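Local coordinates for periplasmic binding protein component of an ABC type zinc uptake transporter (Synechocystis sp., PDB 2OV3) that binds zinc in the periplasm and probably delivers it to the membrane components of an ABC-type zinc uptake transporter, at residues Q192-L197 / E221-E226; Y14-I19 / T114-E119; G150-P155 / K251-N256. All blocks are in the same frame, centred on the assembly; numbering follows the deposited sequence.

Overall arrangement
Interactions 1 and 2 lie on opposite sides of the chain's centre, about 41 Å apart between centres, and each joins two helices flanking one of the two parallel four-stranded sheets. Interaction 3 pairs the C-terminal parts of helices 128-153 and 241-256; residues 192-197 and 221-226 fall inside the loop it closes. No element is shared, although helix 106-123 of interaction 2 leads directly into helix 128-153 of interaction 3. All three are purely apolar, without a hydrogen bond across the segments. Interaction 2 is the most deeply enclosed, its four touching residues all buried; interactions 1 and 3 each include one partly exposed residue, Leu194 and Ile152, and bury less surface.

Interaction 1: residues Q192-L197 / E221-E226; sequences QELKQL and EAIAAE
Leu194 and Leu197, one helical turn apart on helix 193-204, both close on Ile223 of helix 218-227. The two helices are successive connections in the second alpha/beta lobe of this zinc-binding protein: the first leads into strand 208-212 and the second leaves it for strand 230-234, so the contact joins neighbours beside the parallel sheet. Gln192 sets up the opening turn, its O accepting from both Lys195 N and Gln196 N. From that turn Leu194 points at the other helix, and this is where the backbones come nearest, with 8.0 Å between Leu194 CA and Ile223 CA. Its branch carbon does the touching: Leu194 CG lies 3.9 Å from Ile223 CD1, and Leu194 CD2 is only slightly farther from the same methyl. The two side chains cross at about a right angle, and the isoleucine tip lies against CG and CD2, on one side of the leucine's fork. One turn on, Leu197 has CG anti to the backbone N (chi1 174°), and its CD2 reaches the isoleucine's other branch, again with the chains crossed. Both leucines also rest on Ile182 of a loop, while Ile223 touches Val209 of the sheet and Ile198 of the first helix. Leu197 and Ile223 are buried, whereas Leu194 is partly exposed. The zinc site is not far off: the side chain of Leu197 is about 12 Å from that of the zinc ligand His165. Ile223 thus divides its branches between two partners, CD1 going to Leu194 and CG2 lying 4.0 Å from Leu197 CD2.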
loop_
_atom_site.group_PDB
_atom_site.type_symbol
_atom_site.label_atom_id
_atom_site.label_comp_id
_atom_site.label_asym_id
_atom_site.label_seq_id
_atom_site.Cartn_x
_atom_site.Cartn_y
_atom_site.Cartn_z
ATOM N N GLN A 192 3.748 -8.557 26.956
ATOM C CA GLN A 192 4.861 -7.637 27.209
ATOM C C GLN A 192 5.709 -7.356 25.966
ATOM O O GLN A 192 6.679 -6.601 26.029
ATOM C CB GLN A 192 5.782 -8.176 28.324
ATOM C CG GLN A 192 5.340 -7.827 29.751
ATOM C CD GLN A 192 6.394 -8.143 30.821
ATOM O OE1 GLN A 192 7.570 -7.802 30.677
ATOM N NE2 GLN A 192 5.964 -8.780 31.908
ATOM N N GLU A 193 5.343 -7.956 24.837
ATOM C CA GLU A 193 6.089 -7.774 23.592
ATOM C C GLU A 193 6.298 -6.298 23.270
ATOM O O GLU A 193 7.335 -5.912 22.734
ATOM C CB GLU A 193 5.345 -8.443 22.440
ATOM C CG GLU A 193 4.032 -7.766 22.087
ATOM C CD GLU A 193 3.288 -8.493 20.996
ATOM O OE1 GLU A 193 3.913 -8.813 19.962
ATOM O OE2 GLU A 193 2.075 -8.742 21.171
ATOM N N LEU A 194 5.299 -5.481 23.590
ATOM C CA LEU A 194 5.381 -4.050 23.348
ATOM C C LEU A 194 6.384 -3.405 24.299
ATOM O O LEU A 194 6.813 -2.269 24.094
ATOM C CB LEU A 194 4.005 -3.393 23.511
ATOM C CG LEU A 194 3.382 -2.834 22.225
ATOM C CD1 LEU A 194 3.498 -3.858 21.109
ATOM C CD2 LEU A 194 1.928 -2.452 22.472
ATOM N N LYS A 195 6.757 -4.130 25.346
ATOM C CA LYS A 195 7.726 -3.606 26.295
ATOM C C LYS A 195 9.126 -3.814 25.712
ATOM O O LYS A 195 9.996 -2.951 25.817
ATOM C CB LYS A 195 7.607 -4.318 27.650
ATOM C CG LYS A 195 8.600 -3.818 28.696
ATOM C CD LYS A 195 8.353 -2.353 29.047
ATOM C CE LYS A 195 9.471 -1.803 29.916
ATOM N NZ LYS A 195 9.822 -2.730 31.036
ATOM N N GLN A 196 9.333 -4.974 25.102
ATOM C CA GLN A 196 10.607 -5.279 24.477
ATOM C C GLN A 196 10.841 -4.277 23.347
ATOM O O GLN A 196 11.972 -3.866 23.094
ATOM C CB GLN A 196 10.592 -6.693 23.906
ATOM C CG GLN A 196 11.700 -6.961 22.912
ATOM C CD GLN A 196 13.025 -7.248 23.583
ATOM O OE1 GLN A 196 13.287 -8.382 23.998
ATOM N NE2 GLN A 196 13.871 -6.218 23.705
ATOM N N LEU A 197 9.765 -3.895 22.665
ATOM C CA LEU A 197 9.864 -2.939 21.581
ATOM C C LEU A 197 10.327 -1.593 22.135
ATOM O O LEU A 197 11.224 -0.958 21.578
ATOM C CB LEU A 197 8.510 -2.805 20.866
ATOM C CG LEU A 197 8.345 -1.743 19.764
ATOM C CD1 LEU A 197 7.188 -2.114 18.821
ATOM C CD2 LEU A 197 8.089 -0.400 20.410
ATOM N N GLU A 221 0.663 6.655 20.785
ATOM C CA GLU A 221 0.955 7.810 21.615
ATOM C C GLU A 221 1.537 7.373 22.953
ATOM O O GLU A 221 2.423 8.029 23.508
ATOM C CB GLU A 221 -0.320 8.630 21.810
ATOM C CG GLU A 221 -0.786 9.300 20.513
ATOM C CD GLU A 221 -2.243 9.727 20.528
ATOM O OE1 GLU A 221 -2.726 10.198 19.469
ATOM O OE2 GLU A 221 -2.904 9.589 21.583
ATOM N N ALA A 222 1.044 6.255 23.465
ATOM C CA ALA A 222 1.545 5.734 24.724
ATOM C C ALA A 222 2.979 5.263 24.495
ATOM O O ALA A 222 3.900 5.699 25.179
ATOM C CB ALA A 222 0.673 4.575 25.195
ATOM N N ILE A 223 3.158 4.384 23.514
ATOM C CA ILE A 223 4.474 3.858 23.180
ATOM C C ILE A 223 5.469 5.000 23.028
ATOM O O ILE A 223 6.534 4.992 23.638
ATOM C CB ILE A 223 4.431 3.049 21.851
ATOM C CG1 ILE A 223 3.645 1.753 22.048
ATOM C CG2 ILE A 223 5.840 2.743 21.359
ATOM C CD1 ILE A 223 4.241 0.827 23.072
ATOM N N ALA A 224 5.105 5.978 22.208
ATOM C CA ALA A 224 5.956 7.125 21.946
ATOM C C ALA A 224 6.341 7.856 23.231
ATOM O O ALA A 224 7.506 8.195 23.440
ATOM C CB ALA A 224 5.251 8.082 20.990
ATOM N N ALA A 225 5.352 8.107 24.082
ATOM C CA ALA A 225 5.581 8.779 25.348
ATOM C C ALA A 225 6.651 8.031 26.136
ATOM O O ALA A 225 7.602 8.635 26.617
ATOM C CB ALA A 225 4.291 8.840 26.148
ATOM N N GLU A 226 6.496 6.718 26.258
ATOM C CA GLU A 226 7.451 5.902 26.988
ATOM C C GLU A 226 8.851 5.877 26.397
ATOM O O GLU A 226 9.836 5.784 27.127
ATOM C CB GLU A 226 6.949 4.465 27.108
ATOM C CG GLU A 226 6.136 4.196 28.360
ATOM C CD GLU A 226 6.834 4.657 29.630
ATOM O OE1 GLU A 226 8.045 4.361 29.785
ATOM O OE2 GLU A 226 6.167 5.316 30.473
#

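Interaction 2: residues Y14-I19 / T114-E119; sequences YFLEKI and TTIAKE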
loop_
_atom_site.group_PDB
_atom_site.type_symbol
_atom_site.label_atom_id
_atom_site.label_comp_id
_atom_site.label_asym_id
_atom_site.label_seq_id
_atom_site.Cartn_x
_atom_site.Cartn_y
_atom_site.Cartn_z
ATOM N N TYR A 14 -5.025 5.792 -8.526
ATOM C CA TYR A 14 -3.912 6.592 -9.026
ATOM C C TYR A 14 -3.313 5.889 -10.250
ATOM O O TYR A 14 -3.163 6.496 -11.308
ATOM C CB TYR A 14 -2.845 6.724 -7.941
ATOM C CG TYR A 14 -1.707 7.657 -8.283
ATOM C CD1 TYR A 14 -1.833 9.032 -8.099
ATOM C CD2 TYR A 14 -0.486 7.157 -8.753
ATOM C CE1 TYR A 14 -0.775 9.892 -8.364
ATOM C CE2 TYR A 14 0.584 8.010 -9.027
ATOM C CZ TYR A 14 0.428 9.379 -8.823
ATOM O OH TYR A 14 1.486 10.219 -9.049
ATOM N N PHE A 15 -3.003 4.599 -10.094
ATOM C CA PHE A 15 -2.405 3.786 -11.163
ATOM C C PHE A 15 -3.322 3.647 -12.399
ATOM O O PHE A 15 -2.853 3.689 -13.537
ATOM C CB PHE A 15 -2.062 2.377 -10.637
ATOM C CG PHE A 15 -1.377 2.357 -9.291
ATOM C CD1 PHE A 15 -1.456 1.218 -8.491
ATOM C CD2 PHE A 15 -0.662 3.458 -8.821
ATOM C CE1 PHE A 15 -0.838 1.165 -7.232
ATOM C CE2 PHE A 15 -0.032 3.428 -7.560
ATOM C CZ PHE A 15 -0.122 2.278 -6.764
ATOM N N LEU A 16 -4.623 3.472 -12.171
ATOM C CA LEU A 16 -5.568 3.333 -13.270
ATOM C C LEU A 16 -5.716 4.644 -14.023
ATOM O O LEU A 16 -5.871 4.659 -15.244
ATOM C CB LEU A 16 -6.939 2.880 -12.768
ATOM C CG LEU A 16 -7.271 1.392 -12.955
ATOM C CD1 LEU A 16 -7.329 1.041 -14.443
ATOM C CD2 LEU A 16 -6.201 0.553 -12.247
ATOM N N GLU A 17 -5.665 5.751 -13.295
ATOM C CA GLU A 17 -5.782 7.047 -13.939
ATOM C C GLU A 17 -4.546 7.293 -14.801
ATOM O O GLU A 17 -4.655 7.724 -15.950
ATOM C CB GLU A 17 -5.943 8.149 -12.893
ATOM C CG GLU A 17 -7.137 9.062 -13.133
ATOM C CD GLU A 17 -8.479 8.361 -12.951
ATOM O OE1 GLU A 17 -8.676 7.714 -11.913
ATOM O OE2 GLU A 17 -9.338 8.480 -13.838
ATOM N N LYS A 18 -3.371 7.017 -14.243
ATOM C CA LYS A 18 -2.115 7.183 -14.972
ATOM C C LYS A 18 -2.093 6.342 -16.242
ATOM O O LYS A 18 -1.580 6.780 -17.263
ATOM C CB LYS A 18 -0.933 6.774 -14.088
ATOM C CG LYS A 18 -0.557 7.790 -13.020
ATOM C CD LYS A 18 0.098 9.026 -13.637
ATOM C CE LYS A 18 0.462 10.023 -12.559
ATOM N NZ LYS A 18 1.184 11.208 -13.064
ATOM N N ILE A 19 -2.662 5.141 -16.163
ATOM C CA ILE A 19 -2.698 4.204 -17.277
ATOM C C ILE A 19 -3.874 4.359 -18.233
ATOM O O ILE A 19 -3.712 4.271 -19.449
ATOM C CB ILE A 19 -2.713 2.754 -16.759
ATOM C CG1 ILE A 19 -1.460 2.498 -15.906
ATOM C CG2 ILE A 19 -2.786 1.772 -17.926
ATOM C CD1 ILE A 19 -1.474 1.178 -15.180
ATOM N N THR A 114 1.861 -2.617 -15.278
ATOM C CA THR A 114 2.064 -3.363 -16.511
ATOM C C THR A 114 1.006 -4.431 -16.692
ATOM O O THR A 114 0.586 -4.741 -17.811
ATOM C CB THR A 114 3.451 -4.028 -16.526
ATOM O OG1 THR A 114 4.455 -3.020 -16.398
ATOM C CG2 THR A 114 3.677 -4.778 -17.825
ATOM N N THR A 115 0.567 -5.007 -15.588
ATOM C CA THR A 115 -0.464 -6.021 -15.674
ATOM C C THR A 115 -1.804 -5.350 -15.945
ATOM O O THR A 115 -2.633 -5.890 -16.674
ATOM C CB THR A 115 -0.540 -6.829 -14.384
ATOM O OG1 THR A 115 0.701 -7.531 -14.196
ATOM C CG2 THR A 115 -1.686 -7.829 -14.455
ATOM N N ILE A 116 -2.007 -4.166 -15.374
ATOM C CA ILE A 116 -3.267 -3.456 -15.580
ATOM C C ILE A 116 -3.434 -3.049 -17.031
ATOM O O ILE A 116 -4.476 -3.283 -17.640
ATOM C CB ILE A 116 -3.344 -2.170 -14.759
ATOM C CG1 ILE A 116 -3.158 -2.477 -13.272
ATOM C CG2 ILE A 116 -4.665 -1.475 -15.036
ATOM C CD1 ILE A 116 -3.989 -3.621 -12.782
ATOM N N ALA A 117 -2.395 -2.409 -17.557
ATOM C CA ALA A 117 -2.372 -1.936 -18.932
ATOM C C ALA A 117 -2.627 -3.096 -19.888
ATOM O O ALA A 117 -3.530 -3.036 -20.726
ATOM C CB ALA A 117 -1.021 -1.295 -19.225
ATOM N N LYS A 118 -1.833 -4.152 -19.750
ATOM C CA LYS A 118 -1.989 -5.320 -20.591
ATOM C C LYS A 118 -3.458 -5.750 -20.602
ATOM O O LYS A 118 -4.031 -6.002 -21.660
ATOM C CB LYS A 118 -1.112 -6.456 -20.069
ATOM C CG LYS A 118 -1.097 -7.691 -20.943
ATOM C CD LYS A 118 -0.217 -8.780 -20.344
ATOM C CE LYS A 118 -0.150 -9.992 -21.266
ATOM N NZ LYS A 118 -1.516 -10.506 -21.585
ATOM N N GLU A 119 -4.069 -5.802 -19.423
ATOM C CA GLU A 119 -5.454 -6.218 -19.304
ATOM C C GLU A 119 -6.465 -5.217 -19.880
ATOM O O GLU A 119 -7.489 -5.619 -20.425
ATOM C CB GLU A 119 -5.764 -6.529 -17.839
ATOM C CG GLU A 119 -4.899 -7.670 -17.292
ATOM C CD GLU A 119 -5.210 -9.012 -17.948
ATOM O OE1 GLU A 119 -6.199 -9.660 -17.532
ATOM O OE2 GLU A 119 -4.482 -9.410 -18.891
#
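Ile19 of helix 10-20 and Ile116 of helix 106-123 meet at the centre of a wholly apolar contact in the first alpha/beta lobe. The short helical segments cross at -51°, their axes 10.1 Å apart at closest approach. On the tight side, Ile19 enters the second helix as a knob enters a hole, touching Ala113, Ile116, Ala117 and Leu120. Its branches part company: Ile19 CD1 lies 3.9 Å from Ile116 CB, while, with CG1 beside the backbone N (chi1 -59°), Ile19 CG2 falls anti to that nitrogen and comes 3.8 Å from Ala117 CB. The small alanine allows the backbones to close to 6.4 Å between Ile19 CA and Ala117 CA. Leu16, one turn earlier, straddles the Ile116 branch methyl with its fork: Ile116 CG2 is 3.7 Å from Leu16 CD1 and 3.8 Å from Leu16 CD2. Both residues lean on Val56 of strand 54-57 as well, which carries the contact down onto the sheet. An alanine in place of Ile19 would probably open a gap over Ile116 and Ala117, leaving both without the branches that now press on them. Away from this packing the side chains turn polar: Lys18, partly exposed, makes a salt bridge with Glu141 of helix 128-153, and exposed Lys118 pairs with Glu122 of its own helix. With no hydrogen bond or charge pair between the segments, their fit relies on branched aliphatic shape and the exclusion of water.

Interaction 3: residues G150-P155 / K251-N256; sequences GQILQP and KIANAN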
loop_
_atom_site.group_PDB
_atom_site.type_symbol
_atom_site.label_atom_id
_atom_site.label_comp_id
_atom_site.label_asym_id
_atom_site.label_seq_id
_atom_site.Cartn_x
_atom_site.Cartn_y
_atom_site.Cartn_z
ATOM N N GLY A 150 15.386 6.897 -2.960
ATOM C CA GLY A 150 16.678 6.314 -2.627
ATOM C C GLY A 150 17.691 7.297 -2.070
ATOM O O GLY A 150 18.428 6.978 -1.138
ATOM N N GLN A 151 17.738 8.495 -2.636
ATOM C CA GLN A 151 18.677 9.502 -2.168
ATOM C C GLN A 151 18.273 10.104 -0.834
ATOM O O GLN A 151 19.069 10.774 -0.182
ATOM C CB GLN A 151 18.814 10.618 -3.204
ATOM C CG GLN A 151 20.115 10.579 -3.990
ATOM C CD GLN A 151 20.147 11.627 -5.085
ATOM O OE1 GLN A 151 19.363 11.568 -6.040
ATOM N NE2 GLN A 151 21.044 12.600 -4.948
ATOM N N ILE A 152 17.037 9.866 -0.422
ATOM C CA ILE A 152 16.566 10.421 0.838
ATOM C C ILE A 152 16.824 9.480 2.000
ATOM O O ILE A 152 17.132 9.913 3.114
ATOM C CB ILE A 152 15.065 10.705 0.774
ATOM C CG1 ILE A 152 14.772 11.557 -0.467
ATOM C CG2 ILE A 152 14.615 11.410 2.054
ATOM C CD1 ILE A 152 13.299 11.680 -0.811
ATOM N N LEU A 153 16.712 8.190 1.727
ATOM C CA LEU A 153 16.895 7.191 2.754
ATOM C C LEU A 153 18.276 6.543 2.806
ATOM O O LEU A 153 18.770 6.242 3.890
ATOM C CB LEU A 153 15.814 6.124 2.587
ATOM C CG LEU A 153 14.330 6.441 2.941
ATOM C CD1 LEU A 153 14.105 7.911 3.236
ATOM C CD2 LEU A 153 13.449 5.967 1.799
ATOM N N GLN A 154 18.906 6.339 1.652
ATOM C CA GLN A 154 20.228 5.698 1.576
ATOM C C GLN A 154 21.271 6.121 2.602
ATOM O O GLN A 154 21.918 5.277 3.208
ATOM C CB GLN A 154 20.822 5.883 0.173
ATOM C CG GLN A 154 22.257 5.359 0.005
ATOM C CD GLN A 154 23.326 6.330 0.521
ATOM O OE1 GLN A 154 23.400 7.484 0.084
ATOM N NE2 GLN A 154 24.157 5.862 1.444
ATOM N N PRO A 155 21.453 7.435 2.797
ATOM C CA PRO A 155 22.444 7.928 3.752
ATOM C C PRO A 155 22.051 7.884 5.220
ATOM O O PRO A 155 22.879 8.168 6.085
ATOM C CB PRO A 155 22.677 9.352 3.275
ATOM C CG PRO A 155 21.293 9.768 2.883
ATOM C CD PRO A 155 20.784 8.559 2.111
ATOM N N LYS A 251 9.765 12.013 6.167
ATOM C CA LYS A 251 9.524 11.923 7.607
ATOM C C LYS A 251 10.520 10.903 8.167
ATOM O O LYS A 251 11.186 11.168 9.166
ATOM C CB LYS A 251 8.080 11.483 7.884
ATOM C CG LYS A 251 7.040 12.464 7.402
ATOM C CD LYS A 251 5.692 12.244 8.083
ATOM C CE LYS A 251 4.723 13.380 7.745
ATOM N NZ LYS A 251 3.365 13.171 8.346
ATOM N N ILE A 252 10.619 9.744 7.510
ATOM C CA ILE A 252 11.554 8.716 7.936
ATOM C C ILE A 252 12.911 9.407 8.089
ATOM O O ILE A 252 13.495 9.410 9.166
ATOM C CB ILE A 252 11.716 7.571 6.888
ATOM C CG1 ILE A 252 10.404 6.785 6.715
ATOM C CG2 ILE A 252 12.864 6.645 7.302
ATOM C CD1 ILE A 252 9.826 6.222 8.000
ATOM N N ALA A 253 13.385 10.024 7.011
ATOM C CA ALA A 253 14.672 10.708 7.009
ATOM C C ALA A 253 14.853 11.717 8.133
ATOM O O ALA A 253 15.921 11.785 8.736
ATOM C CB ALA A 253 14.909 11.382 5.660
ATOM N N ASN A 254 13.826 12.505 8.422
ATOM C CA ASN A 254 13.955 13.481 9.496
ATOM C C ASN A 254 14.164 12.783 10.827
ATOM O O ASN A 254 14.868 13.279 11.704
ATOM C CB ASN A 254 12.712 14.368 9.590
ATOM C CG ASN A 254 12.570 15.285 8.404
ATOM O OD1 ASN A 254 13.564 15.674 7.788
ATOM N ND2 ASN A 254 11.339 15.646 8.078
ATOM N N ALA A 255 13.554 11.612 10.958
ATOM C CA ALA A 255 13.640 10.835 12.180
ATOM C C ALA A 255 14.876 9.932 12.278
ATOM O O ALA A 255 15.388 9.706 13.377
ATOM C CB ALA A 255 12.378 10.003 12.334
ATOM N N ASN A 256 15.354 9.428 11.143
ATOM C CA ASN A 256 16.498 8.515 11.131
ATOM C C ASN A 256 17.858 9.147 10.845
ATOM O O ASN A 256 18.828 8.442 10.590
ATOM C CB ASN A 256 16.251 7.387 10.128
ATOM C CG ASN A 256 15.165 6.433 10.574
ATOM O OD1 ASN A 256 15.150 5.275 10.159
ATOM N ND2 ASN A 256 14.250 6.904 11.411
#
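Apolar packing between the C-terminal parts of two helices, well away from the zinc site, brings Ile152 and Leu153 against Ala253 and Ile252. The first pair belongs to the long helix 128-153 and the second to helix 241-256. Closest is the pair Ile152 CG2 and Ala253 CB, 3.6 Å apart; with CG1 beside the backbone N (chi1 -52°), the branch methyl CG2 swings anti to that nitrogen and is the atom that meets the alanine. The alanine methyl also rests against main chain, with Ala253 CB 3.7 Å from Ile152 O. Having nothing beyond CB, Ala253 permits a close backbone approach, 6.0 Å from Leu153 CA to Ala253 CA. In the family of solute-binding proteins to which this chain belongs, a long helix characteristically links the two alpha/beta lobes; helix 128-153 takes that part, and here its C-terminal part meets the last helix of the chain. Leu153 reaches across more loosely, its CD1 4.3 Å from Ala253 CB and 4.4 Å from Ile252 CB. Ile252 offers only its base to the contact, since its outer carbons run off toward Phe210 of strand 208-212. Leu156, in the loop after the long helix, touches both Ile252 and Ala253. Beyond the apolar patch, backbone hydrogen bonds tie Asn256 to Gln158, and Leu153 O accepts from Arg159 NH1.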